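Local coordinates for putative GGDEF domain protein (Pseudomonas aeruginosa, PDB 7E6G) that probably makes the second messenger cyclic di-GMP from two molecules of GTP, as a magnesium-dependent diguanylate cyclase, at residues 156-161 with 219-224; 174-177 with 183-186; 117-122 with 133-138; 244-249 with 259-264; 10-15 with 32-37. One frame throughout, in Å; residues are numbered along the deposited sequence.

From the N terminus, interaction 5 comes first and closes a helical hairpin between helix 3-17 and the beginning of the very long helix 27-102. That helix runs on to the GGDEF domain, so the centre of interaction 5 lies 110 Å or more from those of the other four. There, interaction 3 closes the short loop between helix 112-128 and strand 134-140. Interaction 1 then spans a larger loop, from helix 152-168 to the chain entering strand 223-229, and interaction 2, a beta hairpin, is nested inside it. Interaction 4 follows in series and sets helix 236-252 against strand 258-260. None of the contacts cross, and interactions 1 to 4 all reach one mixed sheet.

Interaction 1: residues 156-161 with 219-224; sequences DRVLVE and LSVTAS. With G2P (phosphomethylphosphonic acid guanylate ester), chain H.
V158 reaches from helix 152-168 to both L219 and V221 and gives one methyl to each. Its CG2 meets L219 CD2 at 3.9 Å, the two side chains crossing at about a right angle, and its CG1 lies 4.2 Å from V221 CG1. With chi1 at 163°, CG1 stands anti to the backbone N and CG2 anti to the carbonyl carbon, which lets the branches diverge toward the two partners. L219 and V221 both face the helix while S220 between them turns away, the alternation of an extended chain.

Two residues before V158, D156 reaches the guanine. A single oxygen, OD1 of D156, accepts from G2P N1 at 2.7 Å and from G2P N2 at 3.0 Å, with N-H...O angles of 154° and 141°. This fork on the Watson-Crick edge of the base is a signature of guanine recognition, and N147 holds the same nucleotide. L159 CD1 packs against the base, 4.0 Å from G2P N1.

Behind the contact, helix 143-150 touches both segments: F143 meets V158 and L159, V146 and W150 meet L219, and strand 212-214 pairs with L219 through V212.

Interaction 2: residues 174-177 with 183-186; sequences DLCG and EFLL
The carbonyl oxygen of G177 takes the backbone N-H of L185 at 2.9 Å and is approached as well by the CA-H of F184, with G177 O and F184 CA 3.2 Å apart. The bond is returned by G177 N, which donates to L185 O at 2.9 Å with an N-H...O angle of 170°. G177 and L185 thus form a hydrogen-bonded antiparallel pair, and C176 with L186 the adjacent non-hydrogen-bonded one, in strands whose axes run 162° apart.

On the face carrying C176 and L186 the contact is apolar. With chi1 at 174°, C176 holds SG anti to its backbone N, and there SG meets L186 CD1 at 3.7 Å. The sulfur also lies 5.4 Å from the centroid of the F184 ring, an oblique sulfur-aromatic contact. M166 of helix 152-168 covers both C176 and F184; on the opposite face L185 packs on L115 and L119 of helix 112-128.

F184 closes the GGEEF signature of the hairpin turn, which carries the magnesium ligand E182; E183 forms a salt bridge to R213 of the second subunit. Two main-chain bonds and apolar side chains join the strands into the stem of the hairpin, consistent with a fixed setting for the metal-binding turn.

Interaction 3: residues 117-122 with 133-138; sequences ERLREE and YVLAML
Helix 112-128 lies over the beginning of strand 134-140, the central strand of the GGDEF sheet, where L119 and E122 meet Y133 and L135. L119 does most of this with one methyl: CD2 sits 3.6 Å from L135 CD1 and 3.8 Å from Y133 CE2, the leucine crossing the tyrosine side chain at about a right angle. One turn further along, E122 brings its CB to 3.8 Å from Y133 CD1, on the same side of the ring but at its CD1 rim, so the helix touches the tyrosine through both residues.

This is helix-on-sheet packing of the alpha/beta kind: the helix covers a face of the central sheet, and the short connection after it returns the chain directly into the strand it rests on. Y133 has its ring between the backbone N and the carbonyl carbon (chi1 57°), a torsion that aims it at the helix.

Polar ends are taken up separately. Y133 OH is hydrogen-bonded to N123 OD1, just beyond the helical segment, and the ring stacks with H230. The E122 carboxylate bends back along its own helix, where OE2 meets R118 NE at 3.3 Å in a salt bridge whose hydrogen bond is weak.

Interaction 4: residues 244-249 with 259-264; sequences DAALLD and VFAALP
V259 and A246 form the heart of this contact, and what passes between them is apolar. The methyl CB of A246 lies 3.7 Å from V259 CG2, and the CA atoms of the two residues come nearer each other than any other pair across the segments, at 5.8 Å. D249, one turn later on the helix, adds its CB at 4.0 Å from the same V259 CG2, and that one methyl therefore faces both helical residues. A chi1 of -43° places CG2 between the backbone N and the carbonyl carbon, on the side of the helix, and CG1 anti to the carbonyl carbon. The CG2 methyl is, however, modelled too close to the helix backbone, and its exact position is doubtful. A246 CB reaches A261 CB more distantly, at 4.5 Å, and spreads the contact along the chain. V259 and A261 both point toward the helix, while F260 between them points away.

The main-chain bonds run within each element. In the helix, L248 N donates to D244 O at 2.9 Å and D249 N to A245 O at 3.0 Å. In the strand, V259 pairs with V225 and V227 of strand 223-229, next to it and parallel.

The segments belong to a beta-alpha-beta crossover: strand 223-229, helix 236-252, strand 258-260. D244 turns to R213 of the second subunit, in a salt bridge.

Between helix and strand, cohesion thus rests on van der Waals contact of small apolar groups, at an interface only partly buried.

Interaction 5: residues 10-15 with 32-37; sequences AWIDGL and RLRQQS
I12 and R34 make the apolar part of this contact. I12 CG2 lies 4.0 Å from R34 CG and 4.1 Å from R34 CB, the two side chains lying alongside and pointing opposite ways. The same methyl rests over one face of the R34 guanidinium, 4.2 Å above its plane and nearer its margin than its centre. R34 starts out with CG anti to the backbone N (chi1 180°), then bends at the next two torsions, which brings the guanidinium to D13.

The ionic part pairs D13 with R34. The carboxylate comes to the edge of the guanidinium through OD2 toward NH2, with the two planes 69° apart; the atoms are modelled too close together, and the exact geometry is doubtful. R34 has a second carboxylate in D9, which forms a salt bridge to its NE, so one arginine probably answers two acids one turn apart on helix 3-17.

A hydrogen bond within 32-37 joins S37 OG to L33 O at 2.9 Å. S37 N reaches the same oxygen from the opposite face of its plane.

Helices 3-17 and 27-102 run antiparallel here as a helical hairpin. The second subunit packs against it: its L33 meets L33 and S37, its A29 touches W11, and its D9 accepts a hydrogen bond from Q36.

Interaction 1: residues 156-161 with 219-224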
# COMPACT_ATOMS: atom_id res chain seq x y z
N ASP A 156 36.17 15.57 -33.42
CA ASP A 156 35.07 15.20 -32.53
C ASP A 156 35.11 16.04 -31.27
O ASP A 156 34.07 16.55 -30.80
CB ASP A 156 35.15 13.71 -32.18
CG ASP A 156 34.55 12.79 -33.26
OD1 ASP A 156 34.06 13.27 -34.32
OD2 ASP A 156 34.58 11.55 -33.04
N ARG A 157 36.30 16.20 -30.69
CA ARG A 157 36.45 17.11 -29.57
C ARG A 157 35.99 18.51 -29.95
O ARG A 157 35.30 19.17 -29.17
CB ARG A 157 37.90 17.11 -29.10
CG ARG A 157 38.25 15.77 -28.49
CD ARG A 157 38.92 15.92 -27.16
NE ARG A 157 40.30 16.31 -27.38
CZ ARG A 157 40.82 17.49 -27.04
NH1 ARG A 157 40.06 18.43 -26.45
NH2 ARG A 157 42.10 17.73 -27.30
N VAL A 158 36.35 18.95 -31.15
CA VAL A 158 35.94 20.27 -31.62
C VAL A 158 34.42 20.38 -31.63
O VAL A 158 33.85 21.38 -31.17
CB VAL A 158 36.55 20.55 -33.00
CG1 VAL A 158 35.83 21.70 -33.69
CG2 VAL A 158 38.01 20.87 -32.86
N LEU A 159 33.74 19.37 -32.16
CA LEU A 159 32.29 19.39 -32.22
C LEU A 159 31.67 19.40 -30.82
O LEU A 159 30.67 20.08 -30.58
CB LEU A 159 31.78 18.20 -33.03
CG LEU A 159 32.03 18.27 -34.53
CD1 LEU A 159 31.53 17.01 -35.18
CD2 LEU A 159 31.33 19.48 -35.12
N VAL A 160 32.25 18.63 -29.89
CA VAL A 160 31.75 18.68 -28.51
C VAL A 160 31.88 20.09 -27.96
O VAL A 160 30.96 20.62 -27.34
CB VAL A 160 32.49 17.66 -27.62
CG1 VAL A 160 32.26 17.97 -26.14
CG2 VAL A 160 32.05 16.23 -27.92
N GLU A 161 33.01 20.74 -28.20
CA GLU A 161 33.22 22.07 -27.64
C GLU A 161 32.29 23.09 -28.28
O GLU A 161 31.81 24.02 -27.61
CB GLU A 161 34.67 22.48 -27.83
CG GLU A 161 35.61 21.76 -26.91
CD GLU A 161 35.52 22.29 -25.50
OE1 GLU A 161 36.32 23.21 -25.18
OE2 GLU A 161 34.66 21.78 -24.74
N LEU A 219 43.10 24.95 -31.59
CA LEU A 219 42.32 25.12 -32.80
C LEU A 219 41.21 26.14 -32.60
O LEU A 219 40.56 26.19 -31.55
CB LEU A 219 41.68 23.79 -33.23
CG LEU A 219 42.53 22.65 -33.79
CD1 LEU A 219 43.74 22.36 -32.94
CD2 LEU A 219 41.70 21.37 -33.93
N SER A 220 41.00 26.96 -33.63
CA SER A 220 39.86 27.85 -33.71
C SER A 220 39.13 27.60 -35.03
O SER A 220 39.72 27.14 -36.02
CB SER A 220 40.27 29.31 -33.63
OG SER A 220 40.64 29.64 -32.30
N VAL A 221 37.82 27.88 -35.03
CA VAL A 221 36.98 27.57 -36.16
C VAL A 221 35.99 28.70 -36.37
O VAL A 221 35.78 29.55 -35.50
CB VAL A 221 36.21 26.25 -35.98
CG1 VAL A 221 37.18 25.08 -35.86
CG2 VAL A 221 35.31 26.36 -34.76
N THR A 222 35.39 28.71 -37.55
CA THR A 222 34.26 29.56 -37.82
C THR A 222 33.12 28.69 -38.30
O THR A 222 33.31 27.54 -38.71
CB THR A 222 34.59 30.63 -38.86
OG1 THR A 222 35.04 29.97 -40.05
CG2 THR A 222 35.67 31.59 -38.35
N ALA A 223 31.91 29.25 -38.25
CA ALA A 223 30.74 28.59 -38.79
C ALA A 223 29.99 29.55 -39.70
O ALA A 223 29.91 30.75 -39.40
CB ALA A 223 29.80 28.10 -37.69
N SER A 224 29.46 29.03 -40.79
CA SER A 224 28.44 29.74 -41.55
C SER A 224 27.09 29.44 -40.92
O SER A 224 26.90 28.39 -40.30
CB SER A 224 28.46 29.31 -43.01
OG SER A 224 29.72 29.59 -43.60
PG G2P H . 32.82 23.98 -45.84
O1G G2P H . 31.64 24.24 -45.32
O2G G2P H . 33.74 24.79 -45.41
O3G G2P H . 32.83 23.79 -47.16
O3B G2P H . 33.03 22.59 -45.23
PB G2P H . 34.12 21.47 -45.05
O1B G2P H . 34.16 21.38 -43.75
O2B G2P H . 35.28 21.69 -45.66
C3A G2P H . 33.61 19.96 -45.72
PA G2P H . 32.14 19.27 -45.53
O1A G2P H . 32.17 19.26 -46.92
O2A G2P H . 31.67 20.40 -44.77
O5' G2P H . 32.95 18.24 -44.84
C5' G2P H . 32.96 18.06 -43.43
C4' G2P H . 33.68 16.81 -43.02
O4' G2P H . 32.97 16.43 -41.98
C3' G2P H . 33.35 15.74 -43.91
O3' G2P H . 34.51 15.35 -44.52
C2' G2P H . 32.83 14.74 -42.95
O2' G2P H . 33.22 13.45 -43.17
C1' G2P H . 33.37 15.20 -41.73
N9 G2P H . 32.68 14.69 -40.61
C8 G2P H . 31.43 14.41 -40.71
N7 G2P H . 30.97 13.96 -39.58
C5 G2P H . 31.92 13.96 -38.75
C6 G2P H . 31.96 13.61 -37.49
O6 G2P H . 31.03 13.20 -36.87
N1 G2P H . 33.14 13.73 -36.81
C2 G2P H . 34.22 14.18 -37.47
N2 G2P H . 35.27 14.29 -36.84
N3 G2P H . 34.12 14.50 -38.75
C4 G2P H . 32.98 14.42 -39.39

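Interaction 2: residues 174-177 with 183-186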
# COMPACT_ATOMS: atom_id res chain seq x y z
N ASP A 174 15.19 27.38 -25.67
CA ASP A 174 15.80 27.16 -26.97
C ASP A 174 16.39 25.76 -27.07
O ASP A 174 16.71 25.11 -26.07
CB ASP A 174 16.90 28.19 -27.21
CG ASP A 174 16.37 29.59 -27.24
OD1 ASP A 174 15.14 29.76 -27.35
OD2 ASP A 174 17.20 30.51 -27.13
N LEU A 175 16.56 25.31 -28.30
CA LEU A 175 16.92 23.93 -28.59
C LEU A 175 18.06 23.92 -29.58
O LEU A 175 17.93 24.43 -30.69
CB LEU A 175 15.71 23.21 -29.17
CG LEU A 175 15.38 21.80 -28.74
CD1 LEU A 175 15.21 21.71 -27.24
CD2 LEU A 175 14.10 21.45 -29.44
N CYS A 176 19.19 23.34 -29.19
CA CYS A 176 20.32 23.20 -30.11
C CYS A 176 20.52 21.73 -30.45
O CYS A 176 20.90 20.95 -29.57
CB CYS A 176 21.60 23.78 -29.52
SG CYS A 176 23.03 23.45 -30.60
N GLY A 177 20.29 21.36 -31.70
CA GLY A 177 20.36 19.98 -32.12
C GLY A 177 21.49 19.71 -33.10
O GLY A 177 21.87 20.57 -33.90
N GLU A 183 26.81 19.91 -38.84
CA GLU A 183 25.73 20.89 -38.93
C GLU A 183 24.92 20.85 -37.65
O GLU A 183 24.73 19.78 -37.04
CB GLU A 183 24.82 20.61 -40.13
CG GLU A 183 25.49 20.72 -41.47
CD GLU A 183 24.80 19.84 -42.51
OE1 GLU A 183 24.85 18.59 -42.39
OE2 GLU A 183 24.20 20.40 -43.45
N PHE A 184 24.43 22.02 -37.24
CA PHE A 184 23.61 22.15 -36.05
C PHE A 184 22.37 22.97 -36.39
O PHE A 184 22.43 23.91 -37.18
CB PHE A 184 24.37 22.84 -34.91
CG PHE A 184 25.60 22.09 -34.43
CD1 PHE A 184 26.83 22.29 -35.05
CD2 PHE A 184 25.53 21.23 -33.35
CE1 PHE A 184 27.95 21.63 -34.61
CE2 PHE A 184 26.67 20.56 -32.89
CZ PHE A 184 27.88 20.76 -33.53
N LEU A 185 21.25 22.62 -35.79
CA LEU A 185 20.00 23.32 -35.99
C LEU A 185 19.59 23.94 -34.67
O LEU A 185 19.37 23.23 -33.68
CB LEU A 185 18.91 22.40 -36.53
CG LEU A 185 17.65 23.15 -36.93
CD1 LEU A 185 17.93 24.23 -37.96
CD2 LEU A 185 16.59 22.19 -37.46
N LEU A 186 19.51 25.26 -34.64
CA LEU A 186 19.01 26.01 -33.50
C LEU A 186 17.53 26.27 -33.74
O LEU A 186 17.15 26.79 -34.80
CB LEU A 186 19.78 27.33 -33.35
CG LEU A 186 21.12 27.37 -32.56
CD1 LEU A 186 22.07 26.20 -32.88
CD2 LEU A 186 21.83 28.69 -32.79

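Interaction 3: residues 117-122 with 133-138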
# COMPACT_ATOMS: atom_id res chain seq x y z
N GLU A 117 10.60 16.35 -34.16
CA GLU A 117 9.50 16.18 -33.36
C GLU A 117 9.12 17.38 -32.74
O GLU A 117 8.05 17.57 -32.62
CB GLU A 117 9.79 15.06 -32.47
CG GLU A 117 9.18 14.97 -31.14
CD GLU A 117 9.83 13.87 -30.40
OE1 GLU A 117 10.20 12.85 -31.01
OE2 GLU A 117 9.97 14.01 -29.20
N ARG A 118 10.02 18.18 -32.31
CA ARG A 118 9.75 19.43 -31.77
C ARG A 118 9.40 20.41 -32.81
O ARG A 118 8.67 21.23 -32.62
CB ARG A 118 10.80 19.80 -30.83
CG ARG A 118 10.73 21.20 -30.29
CD ARG A 118 9.73 21.51 -29.23
NE ARG A 118 9.98 22.79 -28.63
CZ ARG A 118 10.65 22.93 -27.52
NH1 ARG A 118 11.14 21.89 -26.94
NH2 ARG A 118 10.87 24.07 -26.98
N LEU A 119 9.94 20.30 -33.96
CA LEU A 119 9.57 21.20 -35.04
C LEU A 119 8.12 21.02 -35.44
O LEU A 119 7.41 22.01 -35.70
CB LEU A 119 10.49 21.00 -36.24
CG LEU A 119 11.74 21.90 -36.31
CD1 LEU A 119 12.82 21.20 -37.11
CD2 LEU A 119 11.44 23.29 -36.88
N ARG A 120 7.65 19.77 -35.48
CA ARG A 120 6.23 19.52 -35.71
C ARG A 120 5.36 20.20 -34.65
O ARG A 120 4.40 20.92 -34.97
CB ARG A 120 5.97 18.01 -35.75
CG ARG A 120 4.52 17.61 -35.90
CD ARG A 120 4.39 16.28 -36.66
NE ARG A 120 3.83 16.44 -38.01
CZ ARG A 120 4.19 15.70 -39.07
NH1 ARG A 120 5.11 14.75 -38.94
NH2 ARG A 120 3.62 15.92 -40.26
N GLU A 121 5.70 20.01 -33.37
CA GLU A 121 4.80 20.58 -32.36
C GLU A 121 4.90 22.11 -32.30
O GLU A 121 3.92 22.78 -31.95
CB GLU A 121 5.02 19.95 -30.99
CG GLU A 121 6.38 20.08 -30.38
CD GLU A 121 6.55 19.16 -29.17
OE1 GLU A 121 7.15 19.59 -28.15
OE2 GLU A 121 6.08 18.00 -29.25
N GLU A 122 6.03 22.69 -32.71
CA GLU A 122 6.07 24.15 -32.76
C GLU A 122 5.36 24.72 -34.00
O GLU A 122 4.81 25.81 -33.92
CB GLU A 122 7.52 24.64 -32.70
CG GLU A 122 8.16 24.50 -31.32
CD GLU A 122 7.44 25.29 -30.25
OE1 GLU A 122 6.91 26.37 -30.58
OE2 GLU A 122 7.40 24.83 -29.09
N TYR A 133 8.47 30.62 -34.37
CA TYR A 133 9.82 30.32 -33.93
C TYR A 133 10.80 30.77 -35.01
O TYR A 133 10.42 31.05 -36.15
CB TYR A 133 10.01 28.82 -33.65
CG TYR A 133 9.68 27.96 -34.84
CD1 TYR A 133 8.39 27.49 -35.04
CD2 TYR A 133 10.64 27.68 -35.80
CE1 TYR A 133 8.07 26.72 -36.14
CE2 TYR A 133 10.35 26.90 -36.91
CZ TYR A 133 9.05 26.42 -37.07
OH TYR A 133 8.75 25.66 -38.18
N VAL A 134 12.07 30.84 -34.64
CA VAL A 134 13.09 31.06 -35.66
C VAL A 134 14.00 29.84 -35.71
O VAL A 134 14.15 29.09 -34.74
CB VAL A 134 13.90 32.37 -35.45
CG1 VAL A 134 12.96 33.53 -35.09
CG2 VAL A 134 14.98 32.19 -34.41
N LEU A 135 14.60 29.65 -36.87
CA LEU A 135 15.43 28.50 -37.19
C LEU A 135 16.79 29.03 -37.63
O LEU A 135 16.86 29.86 -38.54
CB LEU A 135 14.79 27.69 -38.31
CG LEU A 135 14.69 26.18 -38.22
CD1 LEU A 135 14.08 25.77 -36.90
CD2 LEU A 135 13.84 25.72 -39.39
N ALA A 136 17.86 28.57 -36.99
CA ALA A 136 19.22 28.92 -37.40
C ALA A 136 19.97 27.63 -37.72
O ALA A 136 20.08 26.75 -36.87
CB ALA A 136 19.92 29.73 -36.31
N MET A 137 20.47 27.50 -38.94
CA MET A 137 21.22 26.32 -39.33
C MET A 137 22.69 26.69 -39.52
O MET A 137 23.02 27.57 -40.32
CB MET A 137 20.65 25.69 -40.61
CG MET A 137 21.09 24.23 -40.80
SD MET A 137 20.43 23.54 -42.33
CE MET A 137 18.74 23.15 -41.82
N LEU A 138 23.54 25.99 -38.81
CA LEU A 138 24.94 26.33 -38.64
C LEU A 138 25.77 25.19 -39.23
O LEU A 138 25.46 24.03 -39.01
CB LEU A 138 25.20 26.52 -37.14
CG LEU A 138 26.44 27.20 -36.58
CD1 LEU A 138 26.05 28.32 -35.63
CD2 LEU A 138 27.30 26.15 -35.86

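Interaction 4: residues 244-249 with 259-264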
# COMPACT_ATOMS: atom_id res chain seq x y z
N ASP A 244 18.12 26.43 -44.68
CA ASP A 244 19.19 25.76 -45.38
C ASP A 244 19.67 26.57 -46.58
O ASP A 244 20.88 26.65 -46.86
CB ASP A 244 18.68 24.40 -45.81
CG ASP A 244 19.77 23.47 -46.12
OD1 ASP A 244 20.04 22.60 -45.26
OD2 ASP A 244 20.36 23.60 -47.20
N ALA A 245 18.74 27.14 -47.34
CA ALA A 245 19.14 27.95 -48.48
C ALA A 245 19.88 29.20 -48.02
O ALA A 245 20.82 29.66 -48.68
CB ALA A 245 17.91 28.31 -49.32
N ALA A 246 19.47 29.76 -46.87
CA ALA A 246 20.20 30.89 -46.31
C ALA A 246 21.63 30.48 -45.94
O ALA A 246 22.59 31.20 -46.27
CB ALA A 246 19.47 31.45 -45.09
N LEU A 247 21.78 29.33 -45.28
CA LEU A 247 23.10 28.74 -45.07
C LEU A 247 23.91 28.64 -46.37
O LEU A 247 25.11 28.93 -46.38
CB LEU A 247 22.96 27.35 -44.46
CG LEU A 247 24.10 26.82 -43.61
CD1 LEU A 247 23.64 25.60 -42.86
CD2 LEU A 247 25.25 26.44 -44.47
N LEU A 248 23.28 28.19 -47.45
CA LEU A 248 24.01 28.11 -48.72
C LEU A 248 24.51 29.48 -49.15
O LEU A 248 25.66 29.62 -49.60
CB LEU A 248 23.12 27.50 -49.80
CG LEU A 248 23.73 26.57 -50.83
CD1 LEU A 248 23.01 26.81 -52.13
CD2 LEU A 248 25.22 26.75 -51.02
N ASP A 249 23.67 30.51 -49.02
CA ASP A 249 24.11 31.85 -49.39
C ASP A 249 25.25 32.33 -48.49
O ASP A 249 26.20 32.97 -48.97
CB ASP A 249 22.94 32.83 -49.32
CG ASP A 249 21.89 32.54 -50.37
OD1 ASP A 249 22.25 31.98 -51.44
OD2 ASP A 249 20.70 32.86 -50.10
N VAL A 259 23.56 34.82 -42.90
CA VAL A 259 22.59 35.50 -43.74
C VAL A 259 21.18 35.17 -43.27
O VAL A 259 20.88 34.03 -42.89
CB VAL A 259 22.79 35.18 -45.23
CG1 VAL A 259 24.24 35.19 -45.58
CG2 VAL A 259 22.14 33.89 -45.58
N PHE A 260 20.33 36.19 -43.26
CA PHE A 260 18.91 36.08 -43.00
C PHE A 260 18.16 36.03 -44.32
O PHE A 260 18.60 36.59 -45.33
CB PHE A 260 18.42 37.27 -42.16
CG PHE A 260 18.98 37.30 -40.75
CD1 PHE A 260 20.31 37.64 -40.52
CD2 PHE A 260 18.18 36.98 -39.66
CE1 PHE A 260 20.84 37.67 -39.23
CE2 PHE A 260 18.69 37.01 -38.36
CZ PHE A 260 20.02 37.35 -38.15
N ALA A 261 17.05 35.29 -44.32
CA ALA A 261 16.09 35.28 -45.42
C ALA A 261 14.81 35.98 -44.96
O ALA A 261 14.32 35.72 -43.86
CB ALA A 261 15.77 33.84 -45.85
N ALA A 262 14.28 36.87 -45.80
CA ALA A 262 12.99 37.52 -45.56
C ALA A 262 12.03 37.20 -46.70
O ALA A 262 12.30 36.33 -47.55
CB ALA A 262 13.15 39.03 -45.37
N LEU A 263 10.89 37.91 -46.73
CA LEU A 263 9.85 37.70 -47.73
C LEU A 263 9.49 39.02 -48.41
O LEU A 263 8.80 39.86 -47.80
CB LEU A 263 8.60 37.06 -47.12
CG LEU A 263 7.45 36.59 -48.03
CD1 LEU A 263 6.39 37.69 -48.25
CD2 LEU A 263 7.95 36.05 -49.37
N PRO A 264 9.94 39.24 -49.64
CA PRO A 264 9.36 40.33 -50.46
C PRO A 264 7.87 40.09 -50.68
O PRO A 264 7.47 39.00 -51.13
CB PRO A 264 10.14 40.25 -51.78
CG PRO A 264 11.02 39.01 -51.68
CD PRO A 264 11.15 38.65 -50.24

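Interaction 5: residues 10-15 with 32-37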
# COMPACT_ATOMS: atom_id res chain seq x y z
N ALA A 10 -6.74 -16.87 63.09
CA ALA A 10 -5.84 -17.35 64.13
C ALA A 10 -6.41 -17.08 65.51
O ALA A 10 -6.44 -17.98 66.37
CB ALA A 10 -4.47 -16.70 63.97
N TRP A 11 -6.85 -15.84 65.76
CA TRP A 11 -7.49 -15.51 67.03
C TRP A 11 -8.68 -16.43 67.30
O TRP A 11 -8.84 -16.94 68.42
CB TRP A 11 -7.94 -14.05 67.02
CG TRP A 11 -8.60 -13.64 68.30
CD1 TRP A 11 -8.12 -13.82 69.57
CD2 TRP A 11 -9.89 -13.01 68.45
NE1 TRP A 11 -9.01 -13.33 70.49
CE2 TRP A 11 -10.11 -12.83 69.83
CE3 TRP A 11 -10.87 -12.57 67.55
CZ2 TRP A 11 -11.27 -12.24 70.33
CZ3 TRP A 11 -12.02 -11.98 68.05
CH2 TRP A 11 -12.21 -11.82 69.43
N ILE A 12 -9.49 -16.69 66.28
CA ILE A 12 -10.63 -17.58 66.41
C ILE A 12 -10.18 -19.00 66.72
O ILE A 12 -10.80 -19.71 67.51
CB ILE A 12 -11.48 -17.52 65.14
CG1 ILE A 12 -12.31 -16.24 65.14
CG2 ILE A 12 -12.39 -18.72 65.03
CD1 ILE A 12 -12.53 -15.71 63.77
N ASP A 13 -9.09 -19.44 66.07
CA ASP A 13 -8.51 -20.75 66.34
C ASP A 13 -8.17 -20.89 67.81
O ASP A 13 -8.50 -21.90 68.46
CB ASP A 13 -7.26 -20.94 65.49
CG ASP A 13 -7.13 -22.33 64.98
OD1 ASP A 13 -6.68 -23.22 65.75
OD2 ASP A 13 -7.48 -22.54 63.80
N GLY A 14 -7.49 -19.89 68.35
CA GLY A 14 -7.14 -19.93 69.75
C GLY A 14 -8.37 -19.96 70.64
O GLY A 14 -8.43 -20.73 71.60
N LEU A 15 -9.37 -19.13 70.32
CA LEU A 15 -10.61 -19.11 71.09
C LEU A 15 -11.28 -20.49 71.09
O LEU A 15 -11.71 -20.99 72.14
CB LEU A 15 -11.56 -18.06 70.51
CG LEU A 15 -11.47 -16.61 70.96
CD1 LEU A 15 -10.03 -16.24 71.18
CD2 LEU A 15 -12.09 -15.70 69.91
N ARG A 32 -19.14 -23.06 63.64
CA ARG A 32 -19.94 -23.17 62.43
C ARG A 32 -19.75 -21.95 61.55
O ARG A 32 -19.60 -22.08 60.33
CB ARG A 32 -21.41 -23.36 62.79
CG ARG A 32 -21.67 -24.71 63.38
CD ARG A 32 -23.09 -24.83 63.87
NE ARG A 32 -24.03 -24.74 62.78
CZ ARG A 32 -25.31 -25.08 62.88
NH1 ARG A 32 -25.78 -25.54 64.03
NH2 ARG A 32 -26.10 -24.95 61.82
N LEU A 33 -19.70 -20.77 62.14
CA LEU A 33 -19.61 -19.58 61.31
C LEU A 33 -18.22 -19.40 60.73
O LEU A 33 -18.07 -18.96 59.58
CB LEU A 33 -20.07 -18.35 62.09
CG LEU A 33 -20.09 -17.10 61.23
CD1 LEU A 33 -21.44 -16.91 60.58
CD2 LEU A 33 -19.82 -15.97 62.14
N ARG A 34 -17.17 -19.74 61.48
CA ARG A 34 -15.83 -19.71 60.90
C ARG A 34 -15.73 -20.65 59.70
O ARG A 34 -15.18 -20.30 58.65
CB ARG A 34 -14.79 -20.08 61.95
CG ARG A 34 -13.37 -20.07 61.42
CD ARG A 34 -12.77 -21.46 61.43
NE ARG A 34 -11.41 -21.43 61.96
CZ ARG A 34 -10.95 -22.25 62.91
NH1 ARG A 34 -11.73 -23.18 63.44
NH2 ARG A 34 -9.70 -22.13 63.31
N GLN A 35 -16.29 -21.85 59.85
CA GLN A 35 -16.37 -22.77 58.72
C GLN A 35 -17.11 -22.14 57.53
O GLN A 35 -16.65 -22.21 56.37
CB GLN A 35 -17.05 -24.03 59.20
CG GLN A 35 -16.72 -25.28 58.45
CD GLN A 35 -17.79 -26.32 58.76
OE1 GLN A 35 -17.55 -27.53 58.65
NE2 GLN A 35 -18.92 -25.84 59.30
N GLN A 36 -18.26 -21.50 57.79
CA GLN A 36 -19.03 -20.90 56.70
C GLN A 36 -18.23 -19.82 55.99
O GLN A 36 -18.30 -19.68 54.76
CB GLN A 36 -20.34 -20.33 57.25
CG GLN A 36 -21.10 -19.46 56.25
CD GLN A 36 -22.52 -19.20 56.68
OE1 GLN A 36 -23.33 -20.12 56.75
NE2 GLN A 36 -22.83 -17.95 57.02
N SER A 37 -17.45 -19.06 56.75
CA SER A 37 -16.66 -18.00 56.14
C SER A 37 -15.58 -18.59 55.25
O SER A 37 -15.28 -18.04 54.19
CB SER A 37 -16.06 -17.12 57.22
OG SER A 37 -17.07 -16.65 58.08